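Long-range contacts in cortical-lytic enzyme (Bacillus cereus, PDB 4S3J), which acts as an N-acetylglucosaminidase that breaks down partially degraded spore cortex peptidoglycan during germination, recognising its muramic acid delta-lactam residues: residues Ile3-Val8 with Gly43-Val48; Lys30-Asn35 with Phe414-Arg419. All coordinates share one frame; numbering follows the deposited sequence.

Contact 1 of 2, residues Ile3-Val8 with Gly43-Val48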
loop_
_atom_site.group_PDB
_atom_site.type_symbol
_atom_site.label_atom_id
_atom_site.label_comp_id
_atom_site.label_asym_id
_atom_site.label_seq_id
_atom_site.Cartn_x
_atom_site.Cartn_y
_atom_site.Cartn_z
ATOM N N ILE A 3 -16.665 5.338 13.566
ATOM C CA ILE A 3 -16.345 4.064 12.898
ATOM C C ILE A 3 -15.368 3.187 13.657
ATOM O O ILE A 3 -14.376 3.655 14.215
ATOM C CB ILE A 3 -15.763 4.339 11.479
ATOM C CG1 ILE A 3 -16.874 4.763 10.515
ATOM C CG2 ILE A 3 -14.982 3.151 10.930
ATOM C CD1 ILE A 3 -17.842 3.683 10.146
ATOM N N GLN A 4 -15.635 1.888 13.612
ATOM C CA GLN A 4 -14.699 0.894 14.101
ATOM C C GLN A 4 -14.722 -0.322 13.182
ATOM O O GLN A 4 -15.637 -0.493 12.365
ATOM C CB GLN A 4 -15.005 0.500 15.532
ATOM C CG GLN A 4 -16.194 -0.412 15.715
ATOM C CD GLN A 4 -16.211 -0.980 17.100
ATOM O OE1 GLN A 4 -16.784 -0.380 18.029
ATOM N NE2 GLN A 4 -15.545 -2.106 17.279
ATOM N N ILE A 5 -13.713 -1.163 13.355
ATOM C CA ILE A 5 -13.660 -2.460 12.698
ATOM C C ILE A 5 -14.395 -3.506 13.564
ATOM O O ILE A 5 -14.249 -3.528 14.793
ATOM C CB ILE A 5 -12.203 -2.887 12.486
ATOM C CG1 ILE A 5 -11.498 -1.895 11.565
ATOM C CG2 ILE A 5 -12.142 -4.294 11.892
ATOM C CD1 ILE A 5 -9.977 -2.025 11.581
ATOM N N VAL A 6 -15.226 -4.330 12.932
ATOM C CA VAL A 6 -15.926 -5.440 13.589
ATOM C C VAL A 6 -15.675 -6.720 12.781
ATOM O O VAL A 6 -15.808 -6.711 11.551
ATOM C CB VAL A 6 -17.442 -5.189 13.699
ATOM C CG1 VAL A 6 -18.153 -6.394 14.312
ATOM C CG2 VAL A 6 -17.698 -3.965 14.547
ATOM N N THR A 7 -15.336 -7.811 13.462
ATOM C CA THR A 7 -15.174 -9.104 12.800
ATOM C C THR A 7 -16.489 -9.870 12.836
ATOM O O THR A 7 -17.106 -10.009 13.898
ATOM C CB THR A 7 -14.062 -9.943 13.476
ATOM O OG1 THR A 7 -12.811 -9.271 13.350
ATOM C CG2 THR A 7 -13.895 -11.301 12.827
ATOM N N VAL A 8 -16.917 -10.346 11.667
ATOM C CA VAL A 8 -18.162 -11.088 11.519
ATOM C C VAL A 8 -18.097 -12.415 12.293
ATOM O O VAL A 8 -17.086 -13.119 12.286
ATOM C CB VAL A 8 -18.450 -11.345 10.023
ATOM C CG1 VAL A 8 -19.629 -12.298 9.818
ATOM C CG2 VAL A 8 -18.710 -10.018 9.296
ATOM N N GLY A 43 -15.429 -14.257 10.099
ATOM C CA GLY A 43 -14.036 -13.837 10.054
ATOM C C GLY A 43 -13.750 -12.658 9.139
ATOM O O GLY A 43 -12.648 -12.109 9.150
ATOM N N GLN A 44 -14.736 -12.272 8.326
ATOM C CA GLN A 44 -14.682 -11.082 7.475
ATOM C C GLN A 44 -14.602 -9.844 8.362
ATOM O O GLN A 44 -15.237 -9.767 9.414
ATOM C CB GLN A 44 -15.935 -11.043 6.564
ATOM C CG GLN A 44 -16.073 -9.913 5.645
ATOM C CD GLN A 44 -17.315 -9.995 4.771
ATOM O OE1 GLN A 44 -18.169 -10.907 4.862
ATOM N NE2 GLN A 44 -17.405 -9.052 3.885
ATOM N N ALA A 45 -13.782 -8.875 7.958
ATOM C CA ALA A 45 -13.652 -7.631 8.705
ATOM C C ALA A 45 -14.435 -6.515 8.047
ATOM O O ALA A 45 -14.168 -6.164 6.887
ATOM C CB ALA A 45 -12.178 -7.221 8.790
ATOM N N LEU A 46 -15.372 -5.937 8.799
ATOM C CA LEU A 46 -16.219 -4.869 8.307
ATOM C C LEU A 46 -15.899 -3.592 9.070
ATOM O O LEU A 46 -15.424 -3.647 10.224
ATOM C CB LEU A 46 -17.708 -5.175 8.488
ATOM C CG LEU A 46 -18.217 -6.435 7.783
ATOM C CD1 LEU A 46 -19.662 -6.680 8.184
ATOM C CD2 LEU A 46 -18.057 -6.369 6.283
ATOM N N ILE A 47 -16.177 -2.448 8.450
ATOM C CA ILE A 47 -16.221 -1.217 9.215
ATOM C C ILE A 47 -17.705 -0.881 9.482
ATOM O O ILE A 47 -18.592 -1.034 8.598
ATOM C CB ILE A 47 -15.441 -0.083 8.503
ATOM C CG1 ILE A 47 -15.899 0.138 7.066
ATOM C CG2 ILE A 47 -13.952 -0.429 8.515
ATOM C CD1 ILE A 47 -15.238 1.370 6.421
ATOM N N VAL A 48 -17.977 -0.499 10.737
ATOM C CA VAL A 48 -19.333 -0.237 11.242
ATOM C C VAL A 48 -19.355 1.009 12.119
ATOM O O VAL A 48 -18.426 1.248 12.879
ATOM C CB VAL A 48 -19.865 -1.428 12.076
ATOM C CG1 VAL A 48 -21.250 -1.128 12.689
ATOM C CG2 VAL A 48 -19.923 -2.694 11.233
#
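Strands 3-7 and 45-48 run antiparallel, the axes of these short segments approaching to 4.6 Å, and make the two-stranded sheet of the βααβ LysM fold. Q4 with V48 and V6 with L46 are the hydrogen-bonded pairs; of the non-hydrogen-bonded pairs, I5 with I47 lies between them and T7 with A45 follows V6 with L46. The bonds are short and straight: V6 N reaches L46 O at 2.8 Å, and L46 N returns to V6 O with an N-H...O angle of 175°, both in the carbonyl plane. Past the strand end, V8 N still meets Q44 O nearly along the C=O axis, whereas G43 N comes to V8 O from above the carbonyl plane. G43 makes that turn at positive phi (95°).

The tight side carries V6, L46 and V48, joined at the end by V8. V8 holds CG1 anti to the backbone N (chi1 171°), which sends CG2 obliquely onto the leucine, 3.6 Å from L46 CD1. V6 is turned the same way, and its CG2 rests 4.2 Å from V48 CB. On this face Q4, its CG in the crowded position between the backbone N and the carbonyl carbon, runs out extended, and NE2 donates to I5 O from above that carbonyl's plane; OE1 is taken by T50 and Y56.

The I5, T7, A45 and I47 face is looser between the strands. I5 CG1 crosses I47 CG2 obliquely at 4.2 Å, no apolar pair here comes as close as V8 and L46, and both I5 and T7 remain partly exposed.

That looser face is backed by the catalytic domain: I5 and I47 meet helix 415-424, while I5, T7 and A45 touch helix 387-400. Beneath the tighter face lies helix 14-21 of the LysM domain, with L17 against L46 and Y21 against V6 and V48.

Contact 2 of 2, residues Lys30-Asn35 with Phe414-Arg419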
loop_
_atom_site.group_PDB
_atom_site.type_symbol
_atom_site.label_atom_id
_atom_site.label_comp_id
_atom_site.label_asym_id
_atom_site.label_seq_id
_atom_site.Cartn_x
_atom_site.Cartn_y
_atom_site.Cartn_z
ATOM N N LYS A 30 -22.768 -0.005 1.984
ATOM C CA LYS A 30 -22.034 1.014 1.234
ATOM C C LYS A 30 -20.590 1.109 1.697
ATOM O O LYS A 30 -19.678 1.105 0.870
ATOM C CB LYS A 30 -22.708 2.386 1.363
ATOM C CG LYS A 30 -22.019 3.473 0.510
ATOM C CD LYS A 30 -22.486 4.892 0.824
ATOM C CE LYS A 30 -23.817 5.218 0.159
ATOM N NZ LYS A 30 -23.672 5.408 -1.320
ATOM N N ASP A 31 -20.384 1.207 3.008
ATOM C CA ASP A 31 -19.043 1.391 3.558
ATOM C C ASP A 31 -18.104 0.237 3.264
ATOM O O ASP A 31 -16.884 0.416 3.246
ATOM C CB ASP A 31 -19.097 1.596 5.070
ATOM C CG ASP A 31 -19.757 2.899 5.467
ATOM O OD1 ASP A 31 -19.905 3.788 4.601
ATOM O OD2 ASP A 31 -20.085 3.051 6.660
ATOM N N ASN A 32 -18.657 -0.948 3.062
ATOM C CA ASN A 32 -17.846 -2.135 2.865
ATOM C C ASN A 32 -17.894 -2.683 1.443
ATOM O O ASN A 32 -17.387 -3.787 1.190
ATOM C CB ASN A 32 -18.290 -3.198 3.865
ATOM C CG ASN A 32 -17.962 -2.801 5.284
ATOM O OD1 ASN A 32 -16.833 -2.938 5.727
ATOM N ND2 ASN A 32 -18.956 -2.289 6.003
ATOM N N GLY A 33 -18.533 -1.934 0.547
ATOM C CA GLY A 33 -18.605 -2.323 -0.854
ATOM C C GLY A 33 -19.223 -3.691 -1.033
ATOM O O GLY A 33 -18.775 -4.493 -1.852
ATOM N N LEU A 34 -20.253 -3.980 -0.249
ATOM C CA LEU A 34 -20.882 -5.269 -0.338
ATOM C C LEU A 34 -21.891 -5.342 -1.466
ATOM O O LEU A 34 -22.486 -4.342 -1.856
ATOM C CB LEU A 34 -21.612 -5.606 0.962
ATOM C CG LEU A 34 -20.776 -5.530 2.238
ATOM C CD1 LEU A 34 -21.660 -5.809 3.460
ATOM C CD2 LEU A 34 -19.646 -6.523 2.190
ATOM N N ASN A 35 -22.122 -6.564 -1.928
ATOM C CA ASN A 35 -23.316 -6.869 -2.704
ATOM C C ASN A 35 -24.391 -7.189 -1.691
ATOM O O ASN A 35 -24.239 -8.139 -0.942
ATOM C CB ASN A 35 -23.067 -8.044 -3.642
ATOM C CG ASN A 35 -24.303 -8.446 -4.435
ATOM O OD1 ASN A 35 -25.445 -8.181 -4.047
ATOM N ND2 ASN A 35 -24.072 -9.092 -5.565
ATOM N N PHE A 414 -11.125 -2.713 -2.396
ATOM C CA PHE A 414 -10.816 -2.807 -0.977
ATOM C C PHE A 414 -11.298 -1.500 -0.333
ATOM O O PHE A 414 -10.505 -0.647 0.087
ATOM C CB PHE A 414 -9.310 -3.053 -0.792
ATOM C CG PHE A 414 -8.859 -3.311 0.628
ATOM C CD1 PHE A 414 -9.739 -3.338 1.707
ATOM C CD2 PHE A 414 -7.514 -3.530 0.870
ATOM C CE1 PHE A 414 -9.251 -3.565 3.007
ATOM C CE2 PHE A 414 -7.030 -3.756 2.145
ATOM C CZ PHE A 414 -7.894 -3.778 3.218
ATOM N N PRO A 415 -12.623 -1.325 -0.261
ATOM C CA PRO A 415 -13.156 -0.008 0.129
ATOM C C PRO A 415 -12.745 0.406 1.537
ATOM O O PRO A 415 -12.561 1.583 1.816
ATOM C CB PRO A 415 -14.682 -0.184 0.066
ATOM C CG PRO A 415 -14.938 -1.549 -0.435
ATOM C CD PRO A 415 -13.670 -2.333 -0.523
ATOM N N GLN A 416 -12.600 -0.570 2.423
ATOM C CA GLN A 416 -12.288 -0.261 3.805
ATOM C C GLN A 416 -10.912 0.380 3.935
ATOM O O GLN A 416 -10.677 1.163 4.841
ATOM C CB GLN A 416 -12.353 -1.508 4.670
ATOM C CG GLN A 416 -13.698 -2.179 4.670
ATOM C CD GLN A 416 -13.840 -3.263 3.639
ATOM O OE1 GLN A 416 -13.065 -3.357 2.679
ATOM N NE2 GLN A 416 -14.857 -4.095 3.816
ATOM N N ASN A 417 -9.978 0.025 3.053
ATOM C CA ASN A 417 -8.658 0.631 3.127
ATOM C C ASN A 417 -8.724 2.152 2.993
ATOM O O ASN A 417 -8.087 2.895 3.762
ATOM C CB ASN A 417 -7.746 0.040 2.045
ATOM C CG ASN A 417 -6.451 0.795 1.924
ATOM O OD1 ASN A 417 -5.614 0.739 2.836
ATOM N ND2 ASN A 417 -6.283 1.537 0.832
ATOM N N TRP A 418 -9.492 2.621 2.016
ATOM C CA TRP A 418 -9.523 4.042 1.714
ATOM C C TRP A 418 -10.290 4.817 2.788
ATOM O O TRP A 418 -9.850 5.880 3.216
ATOM C CB TRP A 418 -10.105 4.243 0.312
ATOM C CG TRP A 418 -9.277 3.483 -0.692
ATOM C CD1 TRP A 418 -9.614 2.340 -1.344
ATOM C CD2 TRP A 418 -7.935 3.793 -1.094
ATOM N NE1 TRP A 418 -8.573 1.926 -2.158
ATOM C CE2 TRP A 418 -7.528 2.797 -2.009
ATOM C CE3 TRP A 418 -7.046 4.817 -0.778
ATOM C CZ2 TRP A 418 -6.270 2.812 -2.609
ATOM C CZ3 TRP A 418 -5.802 4.820 -1.373
ATOM C CH2 TRP A 418 -5.433 3.833 -2.276
ATOM N N ARG A 419 -11.379 4.243 3.284
ATOM C CA ARG A 419 -12.111 4.874 4.373
ATOM C C ARG A 419 -11.254 4.930 5.639
ATOM O O ARG A 419 -11.241 5.939 6.330
ATOM C CB ARG A 419 -13.426 4.149 4.646
ATOM C CG ARG A 419 -14.172 4.732 5.848
ATOM C CD ARG A 419 -14.612 6.172 5.588
ATOM N NE ARG A 419 -15.315 6.756 6.730
ATOM C CZ ARG A 419 -16.624 6.645 6.947
ATOM N NH1 ARG A 419 -17.387 5.933 6.120
ATOM N NH2 ARG A 419 -17.167 7.219 8.015
HETATM O O HOH W 1 -15.739 2.705 2.672
HETATM O O HOH W 2 -17.021 4.680 3.718
HETATM O O HOH W 3 -20.413 6.078 6.037
HETATM O O HOH W 4 -20.321 5.629 7.787
#
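Helix 25-31 ends in a Schellman motif beside the first turn of helix 415-424, with G33 at positive phi as the C-prime residue and N32 CA 5.8 Å from P415 CA. G33 N turns back to K30 O, and the bend brings the peptide between N32 and G33 against the proline ring, so that P415 CG lies 3.7 Å from N32 C. G33, without a side chain, lets the ring lie close against the backbone.

The one direct hydrogen bond joins two amides. Q416 bends at chi2 (93°), bringing NE2 to N32 OD1 at 3.0 Å, in the carbonyl plane and on a lone pair; the two amide planes are 55° apart. N32 points its CB away from helix 415-424, but with CG anti to its carbonyl carbon the OD1 swings back to the glutamine. The same oxygen accepts from I47 N, and ND2 is held by I28 O, so the amide's orientation is fixed from both ends.

D31 and R419 meet more loosely. Their salt bridge is long, D31 OD1 to R419 NH1 3.6 Å, with the aspartate oxygen at the edge of the guanidinium and the two planes almost perpendicular (87°). Water fills the gap: water 2 and water 3 each donate to D31 OD1 and accept from R419 NH1, the former 2.7 Å from NH1. R419 NE makes a salt bridge with E423, the arginine's stronger partner, so D31 is a second, looser one.

The contact thus ties the LysM helix end to helix 415-424, the last helix of the chain. I47 of strand 45-49 touches D31, Q416 and R419, and on the barrel side F414, N417 and W418 pack on L324 of strand 318-330.

How the contacts relate
Contact 1 is buried and lies within the LysM domain; contact 2 is only partly buried and crosses from that domain to the catalytic one. The first relies on regular backbone hydrogen bonds and branched aliphatic side chains, the second on amides, a long charge pair and bridging water. Their centres lie 11 Å apart, and they share elements: helix 25-31 leads on to strand 45-49, and helix 415-424 borders both. N32 and R419 both join the two contacts, N32 through its amide oxygen at the backbone of I47, R419 by packing, its CG 3.6 Å from I47 CD1 and its NH2 on I3.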